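Local coordinates for NAD-dependent epimerase/dehydratase (Bacteroides thetaiotaomicron, PDB 3DHN), which probably binds NAD or NADP through a Rossmann-type fold and acts as an oxidoreductase, perhaps on CH-NH groups, although its substrate is not established, at residues D59-V64 with D97-A102; S115-P120 with K179-V184; D156-S161 with E213-G218. All coordinates share one frame; numbering follows the deposited sequence.

Overall arrangement
The three contacts sample one Rossmann-type fold at different depths. Contact 3, the parallel pairing of 156-161 with 213-218, sits about 8 Å from the centre of the chain, in the second half of the sheet. Contact 1, two helices packed on the flank of the sheet, and contact 2, a surface bridge between strand 117-119 and a loop, lie on opposite sides of the chain's centre, with their own centres 32 Å apart. Contacts 2 and 3 touch through R214, whose NE makes a 2.7 Å salt bridge with D180 OD1, so R214 ties the 179-184 loop and S115 to the sheet. Contact 1 approaches contact 3 only to about 7 Å between nearest atoms.

Contact 1: residues D59-V64 with D97-A102; sequences DEVCEV and DGVKKA
Two neighbouring helices of the Rossmann-type fold meet here, the middle of 58-65 packing on the C-terminal part of 87-101. Their local axes come within 7.5 Å and cross at -46°. A CB on G98 would point at the other helix and clash with V61 CG1, which is consistent with so close an approach. Instead that methyl, anti to the backbone N (chi1 174°), lies against bare backbone, 3.8 Å from G98 CA. The next residue, C62, lies against the G98 carbonyl: C62 CA is 3.4 Å from G98 O in a CA-H...O contact, and its CB rests near the same oxygen. C62 SG, also anti to its backbone N, touches K101 CG at 3.7 Å. A102 sits at the C-terminal side of the contact, with its CB set 3.4 Å from C62 O. No hydrogen bond crosses the interface, so the contact rests on van der Waals packing and one CA-H...O contact. Beyond it, K100 NZ bridges to D97 within its own helix and to E152, while A102 also leans on C65. Helices packed side by side on one face of a parallel sheet are characteristic of the layered alpha/beta Rossmann fold.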
loop_
_atom_site.group_PDB
_atom_site.type_symbol
_atom_site.label_atom_id
_atom_site.label_comp_id
_atom_site.label_asym_id
_atom_site.label_seq_id
_atom_site.Cartn_x
_atom_site.Cartn_y
_atom_site.Cartn_z
ATOM N N ASP A 59 -6.797 -0.070 -19.931
ATOM C CA ASP A 59 -6.288 -1.146 -20.776
ATOM C C ASP A 59 -4.846 -1.525 -20.485
ATOM O O ASP A 59 -4.482 -2.696 -20.595
ATOM C CB ASP A 59 -6.440 -0.782 -22.255
ATOM C CG ASP A 59 -7.879 -0.485 -22.637
ATOM O OD1 ASP A 59 -8.795 -1.049 -21.997
ATOM O OD2 ASP A 59 -8.096 0.302 -23.583
ATOM N N GLU A 60 -4.017 -0.549 -20.120
ATOM C CA GLU A 60 -2.619 -0.841 -19.819
ATOM C C GLU A 60 -2.467 -1.543 -18.466
ATOM O O GLU A 60 -1.648 -2.453 -18.323
ATOM C CB GLU A 60 -1.777 0.440 -19.874
ATOM C CG GLU A 60 -1.509 0.917 -21.302
ATOM C CD GLU A 60 -0.562 2.101 -21.363
ATOM O OE1 GLU A 60 0.564 1.992 -20.827
ATOM O OE2 GLU A 60 -0.940 3.138 -21.952
ATOM N N VAL A 61 -3.259 -1.133 -17.479
ATOM C CA VAL A 61 -3.207 -1.771 -16.167
ATOM C C VAL A 61 -3.702 -3.217 -16.284
ATOM O O VAL A 61 -3.124 -4.132 -15.697
ATOM C CB VAL A 61 -4.092 -1.037 -15.138
ATOM C CG1 VAL A 61 -4.124 -1.824 -13.825
ATOM C CG2 VAL A 61 -3.559 0.372 -14.900
ATOM N N CYS A 62 -4.772 -3.418 -17.047
ATOM C CA CYS A 62 -5.335 -4.756 -17.241
ATOM C C CYS A 62 -4.339 -5.711 -17.898
ATOM O O CYS A 62 -4.165 -6.852 -17.466
ATOM C CB CYS A 62 -6.596 -4.671 -18.113
ATOM S SG CYS A 62 -7.342 -6.267 -18.582
ATOM N N GLU A 63 -3.680 -5.223 -18.942
ATOM C CA GLU A 63 -2.729 -6.023 -19.703
ATOM C C GLU A 63 -1.527 -6.544 -18.921
ATOM O O GLU A 63 -1.179 -7.723 -19.038
ATOM C CB GLU A 63 -2.255 -5.216 -20.918
ATOM C CG GLU A 63 -1.629 -6.041 -22.046
ATOM C CD GLU A 63 -2.564 -7.110 -22.593
ATOM O OE1 GLU A 63 -3.781 -6.841 -22.703
ATOM O OE2 GLU A 63 -2.080 -8.214 -22.923
ATOM N N VAL A 64 -0.896 -5.680 -18.125
ATOM C CA VAL A 64 0.284 -6.081 -17.355
ATOM C C VAL A 64 -0.008 -6.988 -16.158
ATOM O O VAL A 64 0.885 -7.689 -15.678
ATOM C CB VAL A 64 1.075 -4.846 -16.850
ATOM C CG1 VAL A 64 0.302 -4.122 -15.756
ATOM C CG2 VAL A 64 2.437 -5.282 -16.340
ATOM N N ASP A 97 -9.876 -1.308 -11.015
ATOM C CA ASP A 97 -10.748 -1.812 -12.066
ATOM C C ASP A 97 -9.913 -2.514 -13.136
ATOM O O ASP A 97 -10.380 -3.447 -13.790
ATOM C CB ASP A 97 -11.574 -0.680 -12.670
ATOM C CG ASP A 97 -12.594 -0.129 -11.689
ATOM O OD1 ASP A 97 -13.043 -0.893 -10.804
ATOM O OD2 ASP A 97 -12.960 1.056 -11.806
ATOM N N GLY A 98 -8.668 -2.079 -13.301
ATOM C CA GLY A 98 -7.808 -2.719 -14.285
ATOM C C GLY A 98 -7.417 -4.086 -13.766
ATOM O O GLY A 98 -7.304 -5.046 -14.529
ATOM N N VAL A 99 -7.208 -4.173 -12.456
ATOM C CA VAL A 99 -6.835 -5.429 -11.814
ATOM C C VAL A 99 -7.990 -6.440 -11.856
ATOM O O VAL A 99 -7.771 -7.640 -12.047
ATOM C CB VAL A 99 -6.410 -5.191 -10.346
ATOM C CG1 VAL A 99 -6.188 -6.509 -9.647
ATOM C CG2 VAL A 99 -5.131 -4.360 -10.304
ATOM N N LYS A 100 -9.216 -5.958 -11.680
ATOM C CA LYS A 100 -10.382 -6.843 -11.716
ATOM C C LYS A 100 -10.625 -7.362 -13.135
ATOM O O LYS A 100 -10.916 -8.538 -13.333
ATOM C CB LYS A 100 -11.636 -6.109 -11.221
ATOM C CG LYS A 100 -11.683 -5.898 -9.714
ATOM C CD LYS A 100 -13.029 -5.337 -9.264
ATOM C CE LYS A 100 -13.296 -3.965 -9.874
ATOM N NZ LYS A 100 -14.563 -3.348 -9.387
ATOM N N LYS A 101 -10.486 -6.484 -14.120
ATOM C CA LYS A 101 -10.715 -6.875 -15.503
ATOM C C LYS A 101 -9.685 -7.886 -15.994
ATOM O O LYS A 101 -9.913 -8.569 -16.990
ATOM C CB LYS A 101 -10.729 -5.635 -16.404
ATOM C CG LYS A 101 -11.001 -5.934 -17.872
ATOM C CD LYS A 101 -11.324 -4.665 -18.643
ATOM C CE LYS A 101 -12.690 -4.114 -18.235
ATOM N NZ LYS A 101 -13.793 -5.090 -18.508
ATOM N N ALA A 102 -8.564 -7.994 -15.285
ATOM C CA ALA A 102 -7.509 -8.930 -15.654
ATOM C C ALA A 102 -7.778 -10.321 -15.085
ATOM O O ALA A 102 -7.135 -11.298 -15.475
ATOM C CB ALA A 102 -6.160 -8.419 -15.164
#

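Contact 2: residues S115-P120 with K179-V184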
loop_
_atom_site.group_PDB
_atom_site.type_symbol
_atom_site.label_atom_id
_atom_site.label_comp_id
_atom_site.label_asym_id
_atom_site.label_seq_id
_atom_site.Cartn_x
_atom_site.Cartn_y
_atom_site.Cartn_z
ATOM N N SER A 115 -7.607 7.990 7.291
ATOM C CA SER A 115 -8.880 7.372 7.672
ATOM C C SER A 115 -8.883 6.640 9.007
ATOM O O SER A 115 -9.916 6.129 9.433
ATOM C CB SER A 115 -9.351 6.419 6.567
ATOM O OG SER A 115 -8.374 5.428 6.290
ATOM N N LEU A 116 -7.730 6.586 9.666
ATOM C CA LEU A 116 -7.629 5.914 10.955
ATOM C C LEU A 116 -8.275 6.761 12.047
ATOM O O LEU A 116 -8.270 7.989 11.969
ATOM C CB LEU A 116 -6.154 5.662 11.311
ATOM C CG LEU A 116 -5.391 4.611 10.490
ATOM C CD1 LEU A 116 -3.909 4.655 10.847
ATOM C CD2 LEU A 116 -5.963 3.219 10.768
ATOM N N PHE A 117 -8.840 6.100 13.057
ATOM C CA PHE A 117 -9.465 6.807 14.171
ATOM C C PHE A 117 -8.385 7.174 15.189
ATOM O O PHE A 117 -7.480 6.383 15.454
ATOM C CB PHE A 117 -10.515 5.924 14.869
ATOM C CG PHE A 117 -11.803 5.777 14.112
ATOM C CD1 PHE A 117 -12.629 6.877 13.892
ATOM C CD2 PHE A 117 -12.185 4.540 13.602
ATOM C CE1 PHE A 117 -13.815 6.746 13.176
ATOM C CE2 PHE A 117 -13.368 4.398 12.882
ATOM C CZ PHE A 117 -14.184 5.504 12.667
ATOM N N ILE A 118 -8.473 8.378 15.745
ATOM C CA ILE A 118 -7.524 8.821 16.768
ATOM C C ILE A 118 -8.318 8.981 18.062
ATOM O O ILE A 118 -7.762 9.134 19.146
ATOM C CB ILE A 118 -6.870 10.167 16.411
ATOM C CG1 ILE A 118 -7.937 11.259 16.301
ATOM C CG2 ILE A 118 -6.097 10.029 15.109
ATOM C CD1 ILE A 118 -7.373 12.648 16.166
ATOM N N ALA A 119 -9.637 8.954 17.923
ATOM C CA ALA A 119 -10.548 9.056 19.054
ATOM C C ALA A 119 -11.862 8.505 18.552
ATOM O O ALA A 119 -12.048 8.344 17.343
ATOM C CB ALA A 119 -10.719 10.519 19.502
ATOM N N PRO A 120 -12.788 8.185 19.464
ATOM C CA PRO A 120 -14.067 7.651 18.988
ATOM C C PRO A 120 -14.752 8.613 18.017
ATOM O O PRO A 120 -14.897 9.800 18.301
ATOM C CB PRO A 120 -14.851 7.443 20.281
ATOM C CG PRO A 120 -13.762 7.032 21.244
ATOM C CD PRO A 120 -12.654 8.019 20.925
ATOM N N LYS A 179 -6.554 -2.707 13.638
ATOM C CA LYS A 179 -7.619 -2.696 12.652
ATOM C C LYS A 179 -7.906 -1.268 12.184
ATOM O O LYS A 179 -7.279 -0.798 11.235
ATOM C CB LYS A 179 -8.885 -3.335 13.241
ATOM C CG LYS A 179 -9.896 -3.775 12.184
ATOM C CD LYS A 179 -11.151 -4.361 12.822
ATOM C CE LYS A 179 -11.935 -5.212 11.828
ATOM N NZ LYS A 179 -12.316 -4.471 10.587
ATOM N N ASP A 180 -8.821 -0.568 12.858
ATOM C CA ASP A 180 -9.169 0.793 12.450
ATOM C C ASP A 180 -8.680 1.941 13.332
ATOM O O ASP A 180 -8.790 3.108 12.947
ATOM C CB ASP A 180 -10.682 0.911 12.273
ATOM C CG ASP A 180 -11.217 -0.004 11.192
ATOM O OD1 ASP A 180 -10.594 -0.066 10.104
ATOM O OD2 ASP A 180 -12.262 -0.656 11.425
ATOM N N ASP A 181 -8.150 1.630 14.512
ATOM C CA ASP A 181 -7.655 2.675 15.407
ATOM C C ASP A 181 -6.172 2.903 15.212
ATOM O O ASP A 181 -5.408 1.951 15.085
ATOM C CB ASP A 181 -7.892 2.311 16.874
ATOM C CG ASP A 181 -9.347 2.370 17.263
ATOM O OD1 ASP A 181 -10.121 3.086 16.589
ATOM O OD2 ASP A 181 -9.712 1.707 18.256
HETATM N N MSE A 182 -5.764 4.165 15.204
HETATM C CA MSE A 182 -4.357 4.507 15.044
HETATM C C MSE A 182 -3.534 3.919 16.196
HETATM O O MSE A 182 -3.944 3.985 17.362
HETATM C CB MSE A 182 -4.192 6.032 14.995
HETATM C CG MSE A 182 -2.738 6.500 14.870
HETATM SE SE MSE A 182 -2.597 8.401 14.452
HETATM C CE MSE A 182 -3.064 8.296 12.586
ATOM N N ILE A 183 -2.385 3.339 15.865
ATOM C CA ILE A 183 -1.502 2.736 16.866
ATOM C C ILE A 183 -0.463 3.745 17.361
ATOM O O ILE A 183 0.318 4.281 16.569
ATOM C CB ILE A 183 -0.730 1.512 16.287
ATOM C CG1 ILE A 183 -1.708 0.486 15.700
ATOM C CG2 ILE A 183 0.133 0.888 17.375
ATOM C CD1 ILE A 183 -2.752 -0.029 16.686
ATOM N N VAL A 184 -0.443 3.994 18.666
ATOM C CA VAL A 184 0.513 4.940 19.235
ATOM C C VAL A 184 1.398 4.283 20.285
ATOM O O VAL A 184 1.025 3.270 20.876
ATOM C CB VAL A 184 -0.200 6.147 19.897
ATOM C CG1 VAL A 184 -1.078 6.864 18.877
ATOM C CG2 VAL A 184 -1.032 5.676 21.082
#
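D180 OD1 is the best-held polar atom here, gripped by one strong partner, R214 NE of the sheet, in a salt bridge, while OD2 has one long ion pair with K179 NZ. Around this anchor, 115-120 and 179-184 form a single beta bridge, F117 with D181, at the surface of the Rossmann-type domain. Two backbone hydrogen bonds make it. F117 N gives its hydrogen to D180 O at 3.0 Å, almost straight at 177°, and M182 N returns one to F117 O at 2.8 Å; both donors lie in the plane of the carbonyl they meet. The F117 side chain turns CG beside its own backbone N, so that its CB comes 3.3 Å from D181 OD1 and its CD2 lies 4.1 Å from D180 CB; the F117 ring and D181 carboxylate planes are 75° apart. An alanine here would lose the ring's packing on D180 and would probably loosen the bridge. L116 places CD2 3.6 Å from D180 O. The selenomethionine M182 crosses L116 at about a right angle and lies alongside I118; its extended chi1 and chi2 set SE 3.9 Å from I118 CG2, and the bend at chi3 turns CE toward L116 CD1, 4.1 Å away.

Contact 3: residues D156-S161 with E213-G218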
loop_
_atom_site.group_PDB
_atom_site.type_symbol
_atom_site.label_atom_id
_atom_site.label_comp_id
_atom_site.label_asym_id
_atom_site.label_seq_id
_atom_site.Cartn_x
_atom_site.Cartn_y
_atom_site.Cartn_z
ATOM N N ASP A 156 -10.884 -9.619 -3.632
ATOM C CA ASP A 156 -10.444 -9.668 -2.241
ATOM C C ASP A 156 -9.374 -8.597 -2.055
ATOM O O ASP A 156 -8.199 -8.814 -2.344
ATOM C CB ASP A 156 -9.893 -11.051 -1.879
ATOM C CG ASP A 156 -9.363 -11.108 -0.455
ATOM O OD1 ASP A 156 -9.696 -10.200 0.342
ATOM O OD2 ASP A 156 -8.621 -12.061 -0.124
ATOM N N TRP A 157 -9.799 -7.425 -1.589
ATOM C CA TRP A 157 -8.894 -6.299 -1.384
ATOM C C TRP A 157 -8.472 -6.128 0.064
ATOM O O TRP A 157 -9.160 -6.559 0.985
ATOM C CB TRP A 157 -9.550 -4.994 -1.851
ATOM C CG TRP A 157 -10.837 -4.661 -1.122
ATOM C CD1 TRP A 157 -12.089 -5.101 -1.431
ATOM C CD2 TRP A 157 -10.978 -3.846 0.052
ATOM N NE1 TRP A 157 -13.005 -4.612 -0.525
ATOM C CE2 TRP A 157 -12.349 -3.839 0.396
ATOM C CE3 TRP A 157 -10.080 -3.124 0.848
ATOM C CZ2 TRP A 157 -12.844 -3.138 1.498
ATOM C CZ3 TRP A 157 -10.572 -2.428 1.950
ATOM C CH2 TRP A 157 -11.942 -2.440 2.263
ATOM N N VAL A 158 -7.331 -5.477 0.249
ATOM C CA VAL A 158 -6.796 -5.189 1.574
ATOM C C VAL A 158 -6.143 -3.813 1.472
ATOM O O VAL A 158 -5.279 -3.584 0.617
ATOM C CB VAL A 158 -5.732 -6.232 2.006
ATOM C CG1 VAL A 158 -5.186 -5.881 3.374
ATOM C CG2 VAL A 158 -6.341 -7.623 2.053
ATOM N N PHE A 159 -6.580 -2.891 2.324
ATOM C CA PHE A 159 -6.051 -1.525 2.363
ATOM C C PHE A 159 -5.166 -1.482 3.616
ATOM O O PHE A 159 -5.666 -1.615 4.737
ATOM C CB PHE A 159 -7.225 -0.539 2.488
ATOM C CG PHE A 159 -6.855 0.906 2.309
ATOM C CD1 PHE A 159 -6.458 1.394 1.063
ATOM C CD2 PHE A 159 -6.996 1.806 3.368
ATOM C CE1 PHE A 159 -6.215 2.768 0.872
ATOM C CE2 PHE A 159 -6.757 3.171 3.197
ATOM C CZ PHE A 159 -6.366 3.658 1.941
ATOM N N PHE A 160 -3.860 -1.297 3.437
ATOM C CA PHE A 160 -2.939 -1.287 4.577
ATOM C C PHE A 160 -2.526 0.128 5.006
ATOM O O PHE A 160 -1.651 0.752 4.404
ATOM C CB PHE A 160 -1.711 -2.147 4.221
ATOM C CG PHE A 160 -0.801 -2.473 5.390
ATOM C CD1 PHE A 160 -1.232 -2.329 6.705
ATOM C CD2 PHE A 160 0.495 -2.953 5.159
ATOM C CE1 PHE A 160 -0.387 -2.650 7.777
ATOM C CE2 PHE A 160 1.344 -3.279 6.218
ATOM C CZ PHE A 160 0.903 -3.128 7.531
ATOM N N SER A 161 -3.183 0.627 6.050
ATOM C CA SER A 161 -2.910 1.966 6.588
ATOM C C SER A 161 -1.643 1.999 7.435
ATOM O O SER A 161 -1.593 1.387 8.505
ATOM C CB SER A 161 -4.072 2.447 7.475
ATOM O OG SER A 161 -5.244 2.770 6.745
ATOM N N GLU A 213 -10.876 -5.680 3.631
ATOM C CA GLU A 213 -10.850 -4.784 4.781
ATOM C C GLU A 213 -9.527 -4.037 4.935
ATOM O O GLU A 213 -8.547 -4.295 4.226
ATOM C CB GLU A 213 -11.136 -5.572 6.063
ATOM C CG GLU A 213 -10.038 -6.546 6.475
ATOM C CD GLU A 213 -10.528 -7.582 7.483
ATOM O OE1 GLU A 213 -11.203 -7.193 8.456
ATOM O OE2 GLU A 213 -10.236 -8.782 7.302
ATOM N N ARG A 214 -9.507 -3.110 5.880
ATOM C CA ARG A 214 -8.313 -2.328 6.161
ATOM C C ARG A 214 -7.704 -2.792 7.476
ATOM O O ARG A 214 -8.425 -3.254 8.373
ATOM C CB ARG A 214 -8.687 -0.839 6.271
ATOM C CG ARG A 214 -7.540 0.112 6.661
ATOM C CD ARG A 214 -7.436 0.305 8.177
ATOM N NE ARG A 214 -8.571 1.043 8.729
ATOM C CZ ARG A 214 -8.786 2.347 8.573
ATOM N NH1 ARG A 214 -7.936 3.094 7.881
ATOM N NH2 ARG A 214 -9.874 2.905 9.096
ATOM N N PHE A 215 -6.376 -2.715 7.575
ATOM C CA PHE A 215 -5.698 -3.014 8.828
ATOM C C PHE A 215 -4.558 -2.010 8.954
ATOM O O PHE A 215 -4.253 -1.287 7.991
ATOM C CB PHE A 215 -5.238 -4.491 8.945
ATOM C CG PHE A 215 -4.032 -4.861 8.123
ATOM C CD1 PHE A 215 -4.116 -5.003 6.741
ATOM C CD2 PHE A 215 -2.828 -5.165 8.754
ATOM C CE1 PHE A 215 -3.015 -5.448 6.003
ATOM C CE2 PHE A 215 -1.730 -5.606 8.027
ATOM C CZ PHE A 215 -1.825 -5.750 6.647
ATOM N N THR A 216 -3.950 -1.925 10.137
ATOM C CA THR A 216 -2.904 -0.946 10.359
ATOM C C THR A 216 -1.739 -1.462 11.199
ATOM O O THR A 216 -1.764 -2.586 11.705
ATOM C CB THR A 216 -3.517 0.336 10.996
ATOM O OG1 THR A 216 -2.541 1.385 11.030
ATOM C CG2 THR A 216 -4.013 0.040 12.412
ATOM N N ILE A 217 -0.723 -0.621 11.357
ATOM C CA ILE A 217 0.481 -1.009 12.072
ATOM C C ILE A 217 1.088 0.173 12.825
ATOM O O ILE A 217 0.801 1.335 12.511
ATOM C CB ILE A 217 1.526 -1.557 11.047
ATOM C CG1 ILE A 217 2.745 -2.130 11.760
ATOM C CG2 ILE A 217 1.968 -0.427 10.095
ATOM C CD1 ILE A 217 3.710 -2.858 10.822
ATOM N N GLY A 218 1.936 -0.127 13.806
ATOM C CA GLY A 218 2.588 0.923 14.572
ATOM C C GLY A 218 3.481 0.373 15.666
ATOM O O GLY A 218 3.249 -0.729 16.154
#
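R214 leaves strand 213-218 on the same side of the sheet as F159 and S161 and is held along its length. CB lies 3.5 Å from F159 O; CG, anti to the backbone N (chi1 176°), meets the edge of the F159 ring at CD2, 3.7 Å away. Bends at chi2 and chi3 then lay CD beside S161 OG. Past CD, NE is held by D180, and NH1 gives a 2.9 Å hydrogen bond to S161 OG, which lies near the guanidinium plane. NH1 also binds S115 OG, and S161 OG pairs with G112 O. D180 probably offsets the buried charge, while the two hydroxyls satisfy NH1. On the other face of the sheet, F160 and F215 form an offset stack, with centroids 4.0 Å apart and planes 8° from parallel. V158 CG1 abuts the F215 edge at CE1, 3.4 Å away. F160 also packs on I217 and on helix 194-206. Backbone bonds run alternately between the strands, among them F215 N to F159 O at 3.1 Å and S161 N to F215 O at 2.9 Å. This parallel pairing, with helices 135-149 and 194-206 covering its two faces, is typical of the alpha/beta/alpha sandwich of the Rossmann fold.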